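Local coordinates for protein photoreceptor-histidine kinase BphP (Stigmatella aurantiaca DW4/3-1, PDB 6BAF) that binds a bilin chromophore and, as a bacteriophytochrome of a myxobacterium, probably senses red and far-red light to control a histidine kinase, at residues H55-S60 and V82-D87; E63-D68 and N78-V83; T154-A159 and C273-G278. All coordinates share one frame; numbering follows the deposited sequence.

Contact 1. Residues H55-S60 and V82-D87; sequences HFIEPS and VVWRVD
Ile57 and Trp84 bring their backbones together in a single bridge that ties the loop before helix 59-69 to strand 80-85. Two hydrogen bonds flank the bridge. Arg85 N reaches Phe56 O at 2.9 Å, and Glu58 N gives a straighter bond to Val83 O (3.0 Å, 164° at the hydrogen). Beside them the two aromatic side chains run the same way. Phe56 CB sits over a face of the Trp84 six-membered ring, 3.3 Å from its centroid, a close CH-pi contact. With CG anti to its carbonyl carbon (chi1 -54°), Phe56 carries its ring past the Trp84 ring rather than over it, and although the planes are only 18° apart the rings barely overlap. Strand 80-85 is the outermost strand at one end of the antiparallel sheet in the PAS region; Trp84 bonds its backbone to Arg91 of the next strand, and the loop docks on the bridge. Broad aromatic side chains fill this buried seam well, although Trp84 NE1 has no partner in the model. Ile57 adds its CD1, 4.1 Å from Val82 CG1. At the more open end, Glu58 CG lies over the guanidinium face of Arg85. Glu58 OE1 is 3.5 Å from Arg85 NH1, well out of the guanidinium plane, so charge alone links them, while Arg85 NE takes Asp90 as its salt-bridge partner. Glu58 is also the N-cap of helix 59-69, its carboxylate accepting weakly from Ser60 N.

Contact 2. Residues E63-D68 and N78-V83; sequences EPLEAD and NPLKVV
Leu65 reaches Leu80 through CD1 and Val82 through both methyls, the apolar core of a helix-on-strand packing in the PAS region. Leu65 CD1 lies 3.9 Å from Leu80 CB, the two leucine side chains crossing at about a right angle. The same CD1 is 3.9 Å from Val82 CG2, and Leu65 CD2 stands nearly as close to that methyl, so the valine branch is held against both prongs of the leucine. Leu65 carries its CG opposite the backbone N (chi1 172°), which takes the methyls across the gap between the helix and strand axes, 8.8 Å apart at 135°. All three residues are buried between helix and sheet, where branched aliphatic side chains suit, and packing holds the contact with no hydrogen bond across it. Leu80 and Val82, two apart on the strand, bond their backbones to Gly95 and Phe93 of strand 90-100. Around this first shell, Ile57 packs on Leu65, and Leu69, further along the helix, on Leu80. Pro64, whose N lacks a hydrogen, fits the kink of the helix where a bond to the preceding turn is missing. Its carbonyl O still accepts from Asp68 N at 2.9 Å, fixing the turn that carries Asp68 over the strand. An aspartate suits this partly exposed margin, for it slides past Leu80 in the opposite direction and touches it largely through its apolar carbon, Asp68 CB lying 3.8 Å from Leu80 CD2.

Contact 3. Residues T154-A159 and C273-G278; sequences TGFDRA and CTQVSG
Asp157 OD2 accepts three hydrogen bonds from the residues that follow strand 266-275. Ser277 OG meets the syn lone pair of Asp157 OD2 at 2.7 Å, Val276 N its anti lone pair at 2.8 Å, and Ser277 N comes nearly along its C-O bond at 3.0 Å. Asp157 belongs to a classic beta bulge, where it and Arg158 both face Thr274, at the end of a strand pair in the antiparallel GAF sheet. Small, polar Ser277 suits a place where backbone and hydroxyl must serve one oxygen. Gln275, bent at chi2, turns its amide back so that OE1 accepts from Asp157 N at 2.8 Å, and its plane stacks on the carboxylate (6° apart). With an alanine in place of Asp157, Val276 N and Ser277 N would probably lose their shared acceptor, and the Ser277 hydroxyl would be freer to rotate. Within the bulge, Arg158 and Thr274 make the hydrogen-bonded pair, and Arg158 NE also gives to Thr274 OG1 at 3.2 Å. That hydroxyl meets a water as well, and the Thr274 side chain borders the bilin; Arg158 NH2 is held by Asp182 O. On the sheet face of Ala159 and Cys273, Phe156 offers the face of its ring to Cys273 CB, 3.6 Å from the centroid. Gly155, with positive phi after helix 139-154, allows the chain to turn there without a side chain jamming against a carbonyl. Beside the ring, Cys273 SG lies 4.0 Å from Ala159 CB.

Contacts 1 and 2 are neighbours, their centres 11 Å apart, and both pair strand 80-85 with helix 59-69 or the loop leading into it. They share Val82 and Val83 and touch directly where Ile57 CD1 lies 3.8 Å from Leu65 CD2, so the packing runs on without a break from loop to helix along the strand at the edge of the PAS sheet. Contact 3 belongs to the GAF domain, and its centre lies about 35 Å from that of contact 1 and 32 Å from that of contact 2. Contacts 2 and 3 fall on opposite sides of the chain's centre. Among the three, contact 3 alone includes a residue of the bilin pocket, the side chain of Thr274 being about 4 Å from the chromophore.

Contact 1. Residues H55-S60 and V82-D87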
loop_
_atom_site.group_PDB
_atom_site.type_symbol
_atom_site.label_atom_id
_atom_site.label_comp_id
_atom_site.label_asym_id
_atom_site.label_seq_id
_atom_site.Cartn_x
_atom_site.Cartn_y
_atom_site.Cartn_z
ATOM N N HIS A 55 27.099 -10.736 -15.545
ATOM C CA HIS A 55 28.497 -10.743 -15.144
ATOM C C HIS A 55 28.755 -9.919 -13.885
ATOM O O HIS A 55 29.741 -10.170 -13.183
ATOM C CB HIS A 55 29.351 -10.228 -16.315
ATOM C CG HIS A 55 30.804 -10.086 -15.989
ATOM N ND1 HIS A 55 31.434 -8.858 -15.909
ATOM C CD2 HIS A 55 31.754 -11.012 -15.715
ATOM C CE1 HIS A 55 32.709 -9.032 -15.599
ATOM N NE2 HIS A 55 32.928 -10.328 -15.479
ATOM N N PHE A 56 27.906 -8.933 -13.591
ATOM C CA PHE A 56 28.101 -8.003 -12.484
ATOM C C PHE A 56 27.193 -8.289 -11.279
ATOM O O PHE A 56 27.277 -7.577 -10.273
ATOM C CB PHE A 56 27.854 -6.568 -12.962
ATOM C CG PHE A 56 28.664 -6.174 -14.176
ATOM C CD1 PHE A 56 29.978 -5.699 -14.037
ATOM C CD2 PHE A 56 28.109 -6.247 -15.461
ATOM C CE1 PHE A 56 30.720 -5.319 -15.154
ATOM C CE2 PHE A 56 28.857 -5.868 -16.596
ATOM C CZ PHE A 56 30.159 -5.409 -16.443
ATOM N N ILE A 57 26.310 -9.276 -11.367
ATOM C CA ILE A 57 25.294 -9.529 -10.355
ATOM C C ILE A 57 25.777 -10.650 -9.433
ATOM O O ILE A 57 26.224 -11.702 -9.905
ATOM C CB ILE A 57 23.949 -9.902 -11.008
ATOM C CG1 ILE A 57 23.534 -8.843 -12.058
ATOM C CG2 ILE A 57 22.835 -10.135 -9.944
ATOM C CD1 ILE A 57 23.484 -7.416 -11.542
ATOM N N GLU A 58 25.675 -10.432 -8.125
ATOM C CA GLU A 58 25.890 -11.494 -7.153
ATOM C C GLU A 58 25.112 -12.752 -7.564
ATOM O O GLU A 58 23.901 -12.669 -7.809
ATOM C CB GLU A 58 25.448 -10.993 -5.774
ATOM C CG GLU A 58 25.909 -11.810 -4.565
ATOM C CD GLU A 58 25.173 -13.130 -4.419
ATOM O OE1 GLU A 58 25.841 -14.191 -4.474
ATOM O OE2 GLU A 58 23.927 -13.108 -4.259
ATOM N N PRO A 59 25.764 -13.927 -7.639
ATOM C CA PRO A 59 25.148 -15.084 -8.326
ATOM C C PRO A 59 23.825 -15.578 -7.766
ATOM O O PRO A 59 23.030 -16.140 -8.531
ATOM C CB PRO A 59 26.233 -16.163 -8.216
ATOM C CG PRO A 59 27.504 -15.385 -8.222
ATOM C CD PRO A 59 27.202 -14.151 -7.387
ATOM N N SER A 60 23.542 -15.406 -6.474
ATOM C CA SER A 60 22.267 -15.907 -5.956
ATOM C C SER A 60 21.088 -14.984 -6.268
ATOM O O SER A 60 19.936 -15.435 -6.240
ATOM C CB SER A 60 22.367 -16.135 -4.443
ATOM O OG SER A 60 22.436 -14.906 -3.746
ATOM N N VAL A 82 18.705 -5.503 -6.909
ATOM C CA VAL A 82 19.915 -5.622 -7.695
ATOM C C VAL A 82 21.070 -5.567 -6.722
ATOM O O VAL A 82 21.214 -4.582 -5.989
ATOM C CB VAL A 82 20.030 -4.508 -8.751
ATOM C CG1 VAL A 82 21.409 -4.561 -9.403
ATOM C CG2 VAL A 82 18.879 -4.613 -9.783
ATOM N N VAL A 83 21.891 -6.610 -6.709
ATOM C CA VAL A 83 23.077 -6.654 -5.862
ATOM C C VAL A 83 24.288 -6.698 -6.786
ATOM O O VAL A 83 24.509 -7.693 -7.483
ATOM C CB VAL A 83 23.050 -7.853 -4.906
ATOM C CG1 VAL A 83 24.318 -7.896 -4.059
ATOM C CG2 VAL A 83 21.761 -7.800 -4.035
ATOM N N TRP A 84 25.059 -5.625 -6.801
ATOM C CA TRP A 84 26.204 -5.497 -7.699
ATOM C C TRP A 84 27.486 -5.970 -7.032
ATOM O O TRP A 84 28.034 -5.269 -6.175
ATOM C CB TRP A 84 26.363 -4.050 -8.145
ATOM C CG TRP A 84 25.861 -3.913 -9.485
ATOM C CD1 TRP A 84 24.548 -3.907 -9.863
ATOM C CD2 TRP A 84 26.602 -3.748 -10.665
ATOM N NE1 TRP A 84 24.429 -3.766 -11.220
ATOM C CE2 TRP A 84 25.666 -3.650 -11.742
ATOM C CE3 TRP A 84 27.943 -3.651 -10.931
ATOM C CZ2 TRP A 84 26.036 -3.469 -13.051
ATOM C CZ3 TRP A 84 28.302 -3.474 -12.233
ATOM C CH2 TRP A 84 27.347 -3.383 -13.280
ATOM N N ARG A 85 28.000 -7.116 -7.478
ATOM C CA ARG A 85 29.283 -7.644 -7.010
ATOM C C ARG A 85 30.385 -7.128 -7.923
ATOM O O ARG A 85 30.519 -7.578 -9.063
ATOM C CB ARG A 85 29.272 -9.172 -6.995
ATOM C CG ARG A 85 30.486 -9.806 -6.288
ATOM C CD ARG A 85 30.139 -11.177 -5.778
ATOM N NE ARG A 85 29.515 -11.047 -4.464
ATOM C CZ ARG A 85 29.090 -12.066 -3.713
ATOM N NH1 ARG A 85 29.186 -13.321 -4.159
ATOM N NH2 ARG A 85 28.529 -11.819 -2.526
ATOM N N VAL A 86 31.191 -6.200 -7.429
ATOM C CA VAL A 86 32.212 -5.622 -8.292
ATOM C C VAL A 86 33.584 -6.193 -7.942
ATOM O O VAL A 86 34.191 -6.889 -8.772
ATOM C CB VAL A 86 32.186 -4.078 -8.252
ATOM C CG1 VAL A 86 32.120 -3.544 -6.800
ATOM C CG2 VAL A 86 33.366 -3.512 -9.013
ATOM N N ASP A 87 34.094 -5.955 -6.734
ATOM C CA ASP A 87 35.437 -6.503 -6.517
ATOM C C ASP A 87 35.841 -7.124 -5.165
ATOM O O ASP A 87 36.999 -6.995 -4.788
ATOM C CB ASP A 87 36.466 -5.406 -6.852
ATOM C CG ASP A 87 37.601 -5.918 -7.753
ATOM O OD1 ASP A 87 38.216 -5.088 -8.470
ATOM O OD2 ASP A 87 37.858 -7.149 -7.755
#

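Contact 2. Residues E63-D68 and N78-V83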
loop_
_atom_site.group_PDB
_atom_site.type_symbol
_atom_site.label_atom_id
_atom_site.label_comp_id
_atom_site.label_asym_id
_atom_site.label_seq_id
_atom_site.Cartn_x
_atom_site.Cartn_y
_atom_site.Cartn_z
ATOM N N GLU A 63 19.783 -15.121 -11.320
ATOM C CA GLU A 63 18.674 -15.783 -12.003
ATOM C C GLU A 63 17.323 -15.101 -11.796
ATOM O O GLU A 63 16.609 -14.896 -12.793
ATOM C CB GLU A 63 18.621 -17.246 -11.555
ATOM C CG GLU A 63 17.527 -18.054 -12.228
ATOM C CD GLU A 63 16.849 -19.039 -11.257
ATOM O OE1 GLU A 63 17.278 -20.232 -11.217
ATOM O OE2 GLU A 63 15.878 -18.623 -10.544
ATOM N N PRO A 64 16.899 -14.749 -10.569
ATOM C CA PRO A 64 15.596 -14.073 -10.435
ATOM C C PRO A 64 15.580 -12.699 -11.079
ATOM O O PRO A 64 14.565 -12.301 -11.666
ATOM C CB PRO A 64 15.401 -13.981 -8.916
ATOM C CG PRO A 64 16.353 -14.934 -8.339
ATOM C CD PRO A 64 17.519 -14.966 -9.251
ATOM N N LEU A 65 16.690 -11.962 -10.986
ATOM C CA LEU A 65 16.756 -10.642 -11.608
ATOM C C LEU A 65 16.622 -10.743 -13.126
ATOM O O LEU A 65 15.850 -10.000 -13.741
ATOM C CB LEU A 65 18.061 -9.959 -11.211
ATOM C CG LEU A 65 18.359 -8.657 -11.944
ATOM C CD1 LEU A 65 17.273 -7.604 -11.671
ATOM C CD2 LEU A 65 19.725 -8.165 -11.508
ATOM N N GLU A 66 17.354 -11.672 -13.748
ATOM C CA GLU A 66 17.243 -11.850 -15.193
ATOM C C GLU A 66 15.844 -12.288 -15.585
ATOM O O GLU A 66 15.297 -11.823 -16.598
ATOM C CB GLU A 66 18.278 -12.868 -15.684
ATOM C CG GLU A 66 19.683 -12.349 -15.602
ATOM C CD GLU A 66 20.718 -13.409 -15.926
ATOM O OE1 GLU A 66 20.377 -14.625 -15.937
ATOM O OE2 GLU A 66 21.883 -13.016 -16.172
ATOM N N ALA A 67 15.253 -13.199 -14.802
ATOM C CA ALA A 67 13.873 -13.624 -15.046
ATOM C C ALA A 67 12.906 -12.447 -15.019
ATOM O O ALA A 67 12.012 -12.348 -15.881
ATOM C CB ALA A 67 13.463 -14.675 -14.013
ATOM N N ASP A 68 13.066 -11.532 -14.046
ATOM C CA ASP A 68 12.191 -10.353 -13.974
ATOM C C ASP A 68 12.391 -9.424 -15.176
ATOM O O ASP A 68 11.421 -8.929 -15.758
ATOM C CB ASP A 68 12.445 -9.570 -12.683
ATOM C CG ASP A 68 12.047 -10.351 -11.414
ATOM O OD1 ASP A 68 11.265 -11.342 -11.520
ATOM O OD2 ASP A 68 12.521 -9.950 -10.311
ATOM N N ASN A 78 8.611 -4.101 -10.445
ATOM C CA ASN A 78 9.468 -3.108 -9.770
ATOM C C ASN A 78 9.020 -2.948 -8.305
ATOM O O ASN A 78 7.839 -3.072 -8.008
ATOM C CB ASN A 78 9.449 -1.746 -10.485
ATOM C CG ASN A 78 10.121 -1.801 -11.870
ATOM O OD1 ASN A 78 11.177 -2.406 -12.019
ATOM N ND2 ASN A 78 9.500 -1.204 -12.866
ATOM N N PRO A 79 9.961 -2.680 -7.390
ATOM C CA PRO A 79 11.401 -2.514 -7.648
ATOM C C PRO A 79 12.127 -3.863 -7.719
ATOM O O PRO A 79 11.721 -4.838 -7.092
ATOM C CB PRO A 79 11.879 -1.691 -6.454
ATOM C CG PRO A 79 10.929 -2.213 -5.265
ATOM C CD PRO A 79 9.586 -2.438 -5.977
ATOM N N LEU A 80 13.184 -3.932 -8.516
ATOM C CA LEU A 80 13.972 -5.145 -8.602
ATOM C C LEU A 80 15.081 -5.052 -7.577
ATOM O O LEU A 80 15.654 -3.989 -7.374
ATOM C CB LEU A 80 14.556 -5.311 -10.008
ATOM C CG LEU A 80 13.516 -5.116 -11.108
ATOM C CD1 LEU A 80 14.212 -5.103 -12.479
ATOM C CD2 LEU A 80 12.414 -6.189 -11.038
ATOM N N LYS A 81 15.381 -6.162 -6.921
ATOM C CA LYS A 81 16.541 -6.187 -6.049
ATOM C C LYS A 81 17.771 -6.438 -6.913
ATOM O O LYS A 81 17.855 -7.455 -7.606
ATOM C CB LYS A 81 16.393 -7.264 -4.978
ATOM C CG LYS A 81 17.635 -7.352 -4.100
ATOM C CD LYS A 81 17.474 -8.312 -2.905
ATOM C CE LYS A 81 16.806 -9.628 -3.322
ATOM N NZ LYS A 81 17.804 -10.619 -3.819
ATOM N N VAL A 82 18.705 -5.503 -6.909
ATOM C CA VAL A 82 19.915 -5.622 -7.695
ATOM C C VAL A 82 21.070 -5.567 -6.722
ATOM O O VAL A 82 21.214 -4.582 -5.989
ATOM C CB VAL A 82 20.030 -4.508 -8.751
ATOM C CG1 VAL A 82 21.409 -4.561 -9.403
ATOM C CG2 VAL A 82 18.879 -4.613 -9.783
ATOM N N VAL A 83 21.891 -6.610 -6.709
ATOM C CA VAL A 83 23.077 -6.654 -5.862
ATOM C C VAL A 83 24.288 -6.698 -6.786
ATOM O O VAL A 83 24.509 -7.693 -7.483
ATOM C CB VAL A 83 23.050 -7.853 -4.906
ATOM C CG1 VAL A 83 24.318 -7.896 -4.059
ATOM C CG2 VAL A 83 21.761 -7.800 -4.035
#

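Contact 3. Residues T154-A159 and C273-G278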
loop_
_atom_site.group_PDB
_atom_site.type_symbol
_atom_site.label_atom_id
_atom_site.label_comp_id
_atom_site.label_asym_id
_atom_site.label_seq_id
_atom_site.Cartn_x
_atom_site.Cartn_y
_atom_site.Cartn_z
ATOM N N THR A 154 7.478 13.414 3.043
ATOM C CA THR A 154 8.737 13.738 2.351
ATOM C C THR A 154 9.615 14.681 3.148
ATOM O O THR A 154 10.836 14.732 2.940
ATOM C CB THR A 154 8.449 14.410 0.993
ATOM O OG1 THR A 154 7.784 15.663 1.236
ATOM C CG2 THR A 154 7.515 13.564 0.134
ATOM N N GLY A 155 9.030 15.484 4.026
ATOM C CA GLY A 155 9.856 16.507 4.635
ATOM C C GLY A 155 10.121 17.729 3.771
ATOM O O GLY A 155 10.974 18.546 4.125
ATOM N N PHE A 156 9.430 17.884 2.650
ATOM C CA PHE A 156 9.642 19.064 1.821
ATOM C C PHE A 156 9.195 20.348 2.538
ATOM O O PHE A 156 8.175 20.372 3.235
ATOM C CB PHE A 156 8.880 18.892 0.498
ATOM C CG PHE A 156 9.719 18.309 -0.632
ATOM C CD1 PHE A 156 10.709 19.075 -1.252
ATOM C CD2 PHE A 156 9.482 17.008 -1.106
ATOM C CE1 PHE A 156 11.474 18.565 -2.353
ATOM C CE2 PHE A 156 10.226 16.481 -2.194
ATOM C CZ PHE A 156 11.235 17.268 -2.810
ATOM N N ASP A 157 9.936 21.436 2.311
ATOM C CA ASP A 157 9.557 22.743 2.853
ATOM C C ASP A 157 8.193 23.200 2.394
ATOM O O ASP A 157 7.513 23.918 3.134
ATOM C CB ASP A 157 10.579 23.814 2.460
ATOM C CG ASP A 157 11.877 23.637 3.177
ATOM O OD1 ASP A 157 11.801 23.220 4.344
ATOM O OD2 ASP A 157 12.975 23.866 2.600
ATOM N N ARG A 158 7.778 22.851 1.172
ATOM C CA ARG A 158 6.500 23.322 0.672
ATOM C C ARG A 158 5.877 22.251 -0.203
ATOM O O ARG A 158 6.573 21.616 -0.992
ATOM C CB ARG A 158 6.677 24.649 -0.115
ATOM C CG ARG A 158 5.385 25.249 -0.768
ATOM C CD ARG A 158 5.610 26.776 -1.255
ATOM N NE ARG A 158 6.912 26.841 -1.871
ATOM C CZ ARG A 158 7.855 27.735 -1.643
ATOM N NH1 ARG A 158 9.001 27.578 -2.285
ATOM N NH2 ARG A 158 7.658 28.780 -0.842
ATOM N N ALA A 159 4.565 22.080 -0.105
ATOM C CA ALA A 159 3.825 21.210 -0.999
ATOM C C ALA A 159 2.562 21.952 -1.371
ATOM O O ALA A 159 1.860 22.445 -0.484
ATOM C CB ALA A 159 3.469 19.851 -0.352
ATOM N N CYS A 273 6.138 19.866 -4.879
ATOM C CA CYS A 273 6.896 20.046 -3.645
ATOM C C CYS A 273 8.201 20.724 -3.956
ATOM O O CYS A 273 8.830 20.430 -4.986
ATOM C CB CYS A 273 7.237 18.718 -2.935
ATOM S SG CYS A 273 5.785 17.669 -2.784
ATOM N N THR A 274 8.629 21.594 -3.040
ATOM C CA THR A 274 9.859 22.343 -3.237
ATOM C C THR A 274 10.579 22.467 -1.908
ATOM O O THR A 274 9.960 22.538 -0.837
ATOM C CB THR A 274 9.583 23.747 -3.847
ATOM O OG1 THR A 274 8.506 24.368 -3.145
ATOM C CG2 THR A 274 9.144 23.628 -5.329
ATOM N N GLN A 275 11.894 22.468 -1.994
ATOM C CA GLN A 275 12.779 22.622 -0.854
ATOM C C GLN A 275 13.503 23.943 -1.031
ATOM O O GLN A 275 14.121 24.161 -2.077
ATOM C CB GLN A 275 13.791 21.484 -0.804
ATOM C CG GLN A 275 14.568 21.421 0.493
ATOM C CD GLN A 275 13.744 20.840 1.644
ATOM O OE1 GLN A 275 12.514 20.697 1.568
ATOM N NE2 GLN A 275 14.430 20.470 2.698
ATOM N N VAL A 276 13.402 24.834 -0.046
ATOM C CA VAL A 276 14.197 26.057 -0.103
ATOM C C VAL A 276 15.549 25.818 0.554
ATOM O O VAL A 276 16.546 26.411 0.141
ATOM C CB VAL A 276 13.438 27.237 0.538
ATOM C CG1 VAL A 276 12.017 27.309 -0.010
ATOM C CG2 VAL A 276 13.353 27.071 2.000
ATOM N N SER A 277 15.589 24.894 1.518
ATOM C CA SER A 277 16.727 24.479 2.334
ATOM C C SER A 277 17.880 23.960 1.507
ATOM O O SER A 277 18.597 24.722 0.862
ATOM C CB SER A 277 16.321 23.344 3.305
ATOM O OG SER A 277 15.207 23.681 4.145
ATOM N N GLY A 278 18.087 22.658 1.569
ATOM C CA GLY A 278 19.153 22.003 0.839
ATOM C C GLY A 278 18.513 20.945 -0.040
ATOM O O GLY A 278 17.473 21.218 -0.656
HETATM O O HOH W 1 6.118 23.693 -3.757
#